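Local structure of alternansucrase (Leuconostoc mesenteroides, 6HVG) at residues N689-G694 with D804-S809; S699-F704 with V912-N917. The protein belongs to glycoside hydrolase family 70, large multidomain enzymes with a (beta/alpha)8 barrel, and also carries repeats of the choline-binding type. All blocks are in the same frame, centred on the assembly; numbering follows the deposited sequence.

Interaction 1: residues N689-G694 with D804-S809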
loop_
_atom_site.group_PDB
_atom_site.type_symbol
_atom_site.label_atom_id
_atom_site.label_comp_id
_atom_site.label_asym_id
_atom_site.label_seq_id
_atom_site.Cartn_x
_atom_site.Cartn_y
_atom_site.Cartn_z
ATOM N N ASN A 689 1.981 -1.389 -21.670
ATOM C CA ASN A 689 1.438 -2.582 -22.284
ATOM C C ASN A 689 2.120 -2.973 -23.587
ATOM O O ASN A 689 2.265 -4.163 -23.868
ATOM C CB ASN A 689 -0.059 -2.396 -22.550
ATOM C CG ASN A 689 -0.859 -2.186 -21.278
ATOM O OD1 ASN A 689 -0.482 -2.664 -20.207
ATOM N ND2 ASN A 689 -1.961 -1.468 -21.387
ATOM N N SER A 690 2.521 -1.989 -24.383
ATOM C CA SER A 690 3.105 -2.256 -25.703
ATOM C C SER A 690 4.625 -2.299 -25.787
ATOM O O SER A 690 5.152 -2.889 -26.712
ATOM C CB SER A 690 2.597 -1.231 -26.704
ATOM O OG SER A 690 1.197 -1.348 -26.845
ATOM N N LEU A 691 5.333 -1.687 -24.848
ATOM C CA LEU A 691 6.798 -1.656 -24.926
ATOM C C LEU A 691 7.515 -1.939 -23.616
ATOM O O LEU A 691 8.414 -2.759 -23.547
ATOM C CB LEU A 691 7.239 -0.281 -25.387
ATOM C CG LEU A 691 7.012 0.079 -26.837
ATOM C CD1 LEU A 691 7.182 1.579 -27.019
ATOM C CD2 LEU A 691 7.984 -0.683 -27.718
ATOM N N THR A 692 7.133 -1.203 -22.596
ATOM C CA THR A 692 7.870 -1.089 -21.366
ATOM C C THR A 692 7.751 -2.287 -20.440
ATOM O O THR A 692 8.710 -2.599 -19.768
ATOM C CB THR A 692 7.377 0.210 -20.669
ATOM O OG1 THR A 692 7.775 1.329 -21.472
ATOM C CG2 THR A 692 7.929 0.360 -19.296
ATOM N N HIS A 693 6.593 -2.938 -20.365
ATOM C CA HIS A 693 6.403 -4.024 -19.403
ATOM C C HIS A 693 6.347 -5.417 -20.030
ATOM O O HIS A 693 5.511 -5.700 -20.901
ATOM C CB HIS A 693 5.147 -3.820 -18.594
ATOM C CG HIS A 693 5.105 -2.527 -17.868
ATOM N ND1 HIS A 693 3.941 -1.799 -17.763
ATOM C CD2 HIS A 693 6.063 -1.817 -17.227
ATOM C CE1 HIS A 693 4.183 -0.698 -17.075
ATOM N NE2 HIS A 693 5.464 -0.682 -16.745
ATOM N N GLY A 694 7.223 -6.291 -19.539
ATOM C CA GLY A 694 7.181 -7.698 -19.875
ATOM C C GLY A 694 8.073 -8.103 -21.017
ATOM O O GLY A 694 8.189 -7.389 -22.012
ATOM N N ASP A 804 12.573 -1.764 -16.751
ATOM C CA ASP A 804 11.699 -1.618 -17.907
ATOM C C ASP A 804 12.410 -1.862 -19.224
ATOM O O ASP A 804 13.571 -1.475 -19.425
ATOM C CB ASP A 804 11.131 -0.209 -17.964
ATOM C CG ASP A 804 9.924 -0.020 -17.078
ATOM O OD1 ASP A 804 9.598 -0.927 -16.297
ATOM O OD2 ASP A 804 9.267 1.032 -17.183
ATOM N N TYR A 805 11.666 -2.464 -20.148
ATOM C CA TYR A 805 12.128 -2.749 -21.500
ATOM C C TYR A 805 11.902 -1.549 -22.410
ATOM O O TYR A 805 11.006 -0.754 -22.167
ATOM C CB TYR A 805 11.366 -3.953 -22.086
ATOM C CG TYR A 805 11.614 -5.247 -21.352
ATOM C CD1 TYR A 805 12.671 -6.076 -21.712
ATOM C CD2 TYR A 805 10.782 -5.657 -20.306
ATOM C CE1 TYR A 805 12.912 -7.259 -21.039
ATOM C CE2 TYR A 805 11.026 -6.831 -19.619
ATOM C CZ TYR A 805 12.092 -7.628 -19.991
ATOM O OH TYR A 805 12.322 -8.808 -19.322
ATOM N N ASN A 806 12.737 -1.416 -23.448
ATOM C CA ASN A 806 12.456 -0.529 -24.584
ATOM C C ASN A 806 12.333 0.959 -24.230
ATOM O O ASN A 806 11.635 1.712 -24.921
ATOM C CB ASN A 806 11.197 -0.974 -25.370
ATOM C CG ASN A 806 11.418 -2.246 -26.157
ATOM O OD1 ASN A 806 12.459 -2.401 -26.765
ATOM N ND2 ASN A 806 10.431 -3.121 -26.184
ATOM N N LEU A 807 13.040 1.400 -23.191
ATOM C CA LEU A 807 13.016 2.801 -22.799
ATOM C C LEU A 807 13.452 3.778 -23.904
ATOM O O LEU A 807 12.813 4.826 -24.073
ATOM C CB LEU A 807 13.828 3.016 -21.523
ATOM C CG LEU A 807 13.114 2.491 -20.262
ATOM C CD1 LEU A 807 13.969 2.674 -19.032
ATOM C CD2 LEU A 807 11.781 3.174 -20.043
ATOM N N PRO A 808 14.512 3.445 -24.666
ATOM C CA PRO A 808 14.849 4.299 -25.805
ATOM C C PRO A 808 13.717 4.454 -26.822
ATOM O O PRO A 808 13.467 5.552 -27.303
ATOM C CB PRO A 808 16.044 3.574 -26.433
ATOM C CG PRO A 808 16.697 2.919 -25.278
ATOM C CD PRO A 808 15.567 2.457 -24.403
ATOM N N SER A 809 13.042 3.360 -27.140
ATOM C CA SER A 809 11.963 3.386 -28.115
ATOM C C SER A 809 10.796 4.190 -27.579
ATOM O O SER A 809 10.144 4.928 -28.314
ATOM C CB SER A 809 11.537 1.949 -28.478
ATOM O OG SER A 809 12.667 1.093 -28.603
#
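The Tyr805 ring overlaps the backbone of Gly694, its CE2 lying 3.5 Å from Gly694 C, with Gly694 O over one face. Glycine suits the spot because, at its backbone angles, a CB would jam against the carbonyl oxygen of His693. Beyond the ring, Tyr805 OH is hydrogen-bonded to Lys800 N, and Arg698 makes a cation-pi contact with the tyrosine.

Next to Tyr805 CB the main chains meet. Tyr805 N donates to Thr692 O at 3.0 Å, while Thr692 CA returns a C-H...O contact to Tyr805 O, 3.3 Å away. The helix stops here, so the carbonyls of its last turn can turn to the loop instead. Leu691 O likewise receives Asn806 ND2, though weakly (3.3 Å). Asn806 has left-handed backbone angles, which asparagine tolerates well, and its OD1 is held by Ser1001 N. The side chains of Leu691 and Asn806 cross at about a right angle, CD2 of Leu691 3.8 Å from Asn806 ND2.

His693 and Asp804 run side by side with ring and carboxylate planes 74° apart; Asp804 OD1 sits at the ring edge, 3.8 Å from His693 CD2, while His693 NE2 is hydrogen-bonded to Asp755 OD2.

The contact thus joins the C-terminal end of helix 681-692 to the start of helix 807-814, and Leu691 and Ser809 both pack onto strand 910-915.

Interaction 2: residues S699-F704 with V912-N917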
loop_
_atom_site.group_PDB
_atom_site.type_symbol
_atom_site.label_atom_id
_atom_site.label_comp_id
_atom_site.label_asym_id
_atom_site.label_seq_id
_atom_site.Cartn_x
_atom_site.Cartn_y
_atom_site.Cartn_z
ATOM N N SER A 699 0.788 -5.872 -25.675
ATOM C CA SER A 699 -0.229 -5.381 -26.597
ATOM C C SER A 699 0.433 -4.823 -27.874
ATOM O O SER A 699 1.546 -4.267 -27.850
ATOM C CB SER A 699 -1.076 -4.296 -25.943
ATOM O OG SER A 699 -1.453 -4.666 -24.641
ATOM N N ASN A 700 -0.229 -5.017 -29.000
ATOM C CA ASN A 700 0.282 -4.503 -30.250
ATOM C C ASN A 700 0.430 -2.980 -30.271
ATOM O O ASN A 700 -0.281 -2.248 -29.564
ATOM C CB ASN A 700 -0.619 -4.930 -31.399
ATOM C CG ASN A 700 -0.386 -6.355 -31.810
ATOM O OD1 ASN A 700 0.400 -7.070 -31.195
ATOM N ND2 ASN A 700 -1.095 -6.789 -32.837
ATOM N N MET A 701 1.374 -2.518 -31.087
ATOM C CA MET A 701 1.591 -1.103 -31.298
ATOM C C MET A 701 0.332 -0.464 -31.870
ATOM O O MET A 701 0.108 0.722 -31.676
ATOM C CB MET A 701 2.756 -0.882 -32.249
ATOM C CG MET A 701 4.082 -1.491 -31.813
ATOM S SD MET A 701 4.754 -0.891 -30.259
ATOM C CE MET A 701 5.093 0.809 -30.694
ATOM N N TRP A 702 -0.484 -1.248 -32.573
ATOM C CA TRP A 702 -1.828 -0.827 -33.017
ATOM C C TRP A 702 -2.596 -0.044 -31.960
ATOM O O TRP A 702 -3.274 0.917 -32.288
ATOM C CB TRP A 702 -2.679 -2.046 -33.434
ATOM C CG TRP A 702 -4.015 -1.703 -34.065
ATOM C CD1 TRP A 702 -4.225 -1.206 -35.336
ATOM C CD2 TRP A 702 -5.311 -1.844 -33.480
ATOM N NE1 TRP A 702 -5.575 -1.015 -35.563
ATOM C CE2 TRP A 702 -6.262 -1.400 -34.440
ATOM C CE3 TRP A 702 -5.770 -2.291 -32.236
ATOM C CZ2 TRP A 702 -7.631 -1.405 -34.189
ATOM C CZ3 TRP A 702 -7.132 -2.280 -31.982
ATOM C CH2 TRP A 702 -8.045 -1.835 -32.958
ATOM N N TYR A 703 -2.485 -0.447 -30.699
ATOM C CA TYR A 703 -3.256 0.199 -29.631
ATOM C C TYR A 703 -2.926 1.679 -29.415
ATOM O O TYR A 703 -3.779 2.426 -28.931
ATOM C CB TYR A 703 -3.154 -0.585 -28.315
ATOM C CG TYR A 703 -3.961 -1.869 -28.354
ATOM C CD1 TYR A 703 -5.344 -1.839 -28.243
ATOM C CD2 TYR A 703 -3.343 -3.111 -28.528
ATOM C CE1 TYR A 703 -6.088 -2.999 -28.292
ATOM C CE2 TYR A 703 -4.080 -4.273 -28.588
ATOM C CZ TYR A 703 -5.449 -4.206 -28.471
ATOM O OH TYR A 703 -6.177 -5.351 -28.527
ATOM N N PHE A 704 -1.717 2.098 -29.781
ATOM C CA PHE A 704 -1.343 3.508 -29.687
ATOM C C PHE A 704 -2.222 4.410 -30.556
ATOM O O PHE A 704 -2.422 5.584 -30.220
ATOM C CB PHE A 704 0.111 3.719 -30.089
ATOM C CG PHE A 704 1.105 3.356 -29.023
ATOM C CD1 PHE A 704 1.350 4.198 -27.986
ATOM C CD2 PHE A 704 1.824 2.183 -29.101
ATOM C CE1 PHE A 704 2.295 3.879 -27.025
ATOM C CE2 PHE A 704 2.774 1.856 -28.150
ATOM C CZ PHE A 704 3.004 2.701 -27.103
ATOM N N VAL A 912 9.908 8.125 -37.298
ATOM C CA VAL A 912 10.162 7.142 -36.243
ATOM C C VAL A 912 9.454 5.818 -36.550
ATOM O O VAL A 912 8.262 5.799 -36.864
ATOM C CB VAL A 912 9.721 7.652 -34.885
ATOM C CG1 VAL A 912 10.047 6.631 -33.795
ATOM C CG2 VAL A 912 10.410 8.966 -34.599
ATOM N N ILE A 913 10.234 4.734 -36.497
ATOM C CA ILE A 913 9.751 3.378 -36.663
ATOM C C ILE A 913 10.085 2.603 -35.391
ATOM O O ILE A 913 11.243 2.592 -34.966
ATOM C CB ILE A 913 10.425 2.685 -37.859
ATOM C CG1 ILE A 913 10.275 3.543 -39.121
ATOM C CG2 ILE A 913 9.811 1.305 -38.073
ATOM C CD1 ILE A 913 11.155 3.092 -40.258
ATOM N N VAL A 914 9.091 1.934 -34.806
ATOM C CA VAL A 914 9.307 1.177 -33.571
ATOM C C VAL A 914 8.511 -0.121 -33.537
ATOM O O VAL A 914 7.403 -0.192 -34.029
ATOM C CB VAL A 914 9.023 2.044 -32.329
ATOM C CG1 VAL A 914 7.774 2.853 -32.524
ATOM C CG2 VAL A 914 8.928 1.220 -31.053
ATOM N N GLY A 915 9.121 -1.153 -32.960
ATOM C CA GLY A 915 8.495 -2.460 -32.797
ATOM C C GLY A 915 8.755 -3.033 -31.424
ATOM O O GLY A 915 9.703 -2.634 -30.754
ATOM N N ASN A 916 7.912 -3.983 -31.017
ATOM C CA ASN A 916 7.988 -4.630 -29.693
ATOM C C ASN A 916 8.271 -6.113 -29.789
ATOM O O ASN A 916 7.976 -6.857 -28.863
ATOM C CB ASN A 916 6.673 -4.414 -28.931
ATOM C CG ASN A 916 5.463 -4.954 -29.678
ATOM O OD1 ASN A 916 5.575 -5.814 -30.546
ATOM N ND2 ASN A 916 4.293 -4.442 -29.332
ATOM N N ASN A 917 8.850 -6.533 -30.909
ATOM C CA ASN A 917 9.085 -7.937 -31.187
ATOM C C ASN A 917 10.563 -8.177 -31.515
ATOM O O ASN A 917 11.002 -7.922 -32.643
ATOM C CB ASN A 917 8.189 -8.367 -32.341
ATOM C CG ASN A 917 8.324 -9.834 -32.667
ATOM O OD1 ASN A 917 9.122 -10.561 -32.055
ATOM N ND2 ASN A 917 7.545 -10.280 -33.638
#
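This is a small, partly buried van der Waals contact, with no hydrogen bond between its segments, where the loop after helix 681-692 meets strand 910-915 and the residues just after it. The strand belongs to the antiparallel sheet whose strands lie mostly between barrel strands 821-825 and 1045-1047, probably domain C of the family. Met701 carries the contact. The backbones stay apart, Met701 CA being 7.2 Å from Gly915 CA, and the long unbranched thioether bridges the interval. Its chain is bent at both chi2 (-61°) and chi3 (-66°), and the second bend brings CE against the fork of Val914, 3.8 Å from CG1 and 3.9 Å from CG2. The two side chains cross at about a right angle.

Farther back along the same chain, Met701 and Asn916 slide past each other in opposite directions, with Met701 SD 3.7 Å from Asn916 ND2. Although Asn916 ND2 comes within 3.1 Å of Ser699 O, the angle is poor for a hydrogen bond; the amide has its partner in helix 681-692 instead, and Ser699 O is hydrogen-bonded to Ser690 OG. An amide suits this position, offering a polar donor while its nitrogen lies against sulfur.

Met701 starts a turn with helical phi/psi, in which Tyr703 N is hydrogen-bonded to Asn700 O at 3.1 Å.

Strand 910-915 runs between strands 881-885 and 1003-1009, and Met701 packs additionally on Leu881 of the former and on Met813 of helix 807-814.

Interactions 1 and 2 are neighbours, with centres about 10 Å apart, and their segments alternate along the chain. Ser690, which touches nothing across interaction 1, links them: its O probably accepts a hydrogen bond from Asn916 ND2 (3.2 Å), and its CB packs 3.4 Å from Phe704 CE2. Beside it, Asn689 O and Ser699 N are 2.9 Å apart, a probable backbone bond tying the end of helix 681-692 to the loop that follows. Val914 is common to both contacts, since side chains of each pack against it. None of the calcium ligands, Glu575, Asp581, Asn625 and Asp1159, belongs to either contact.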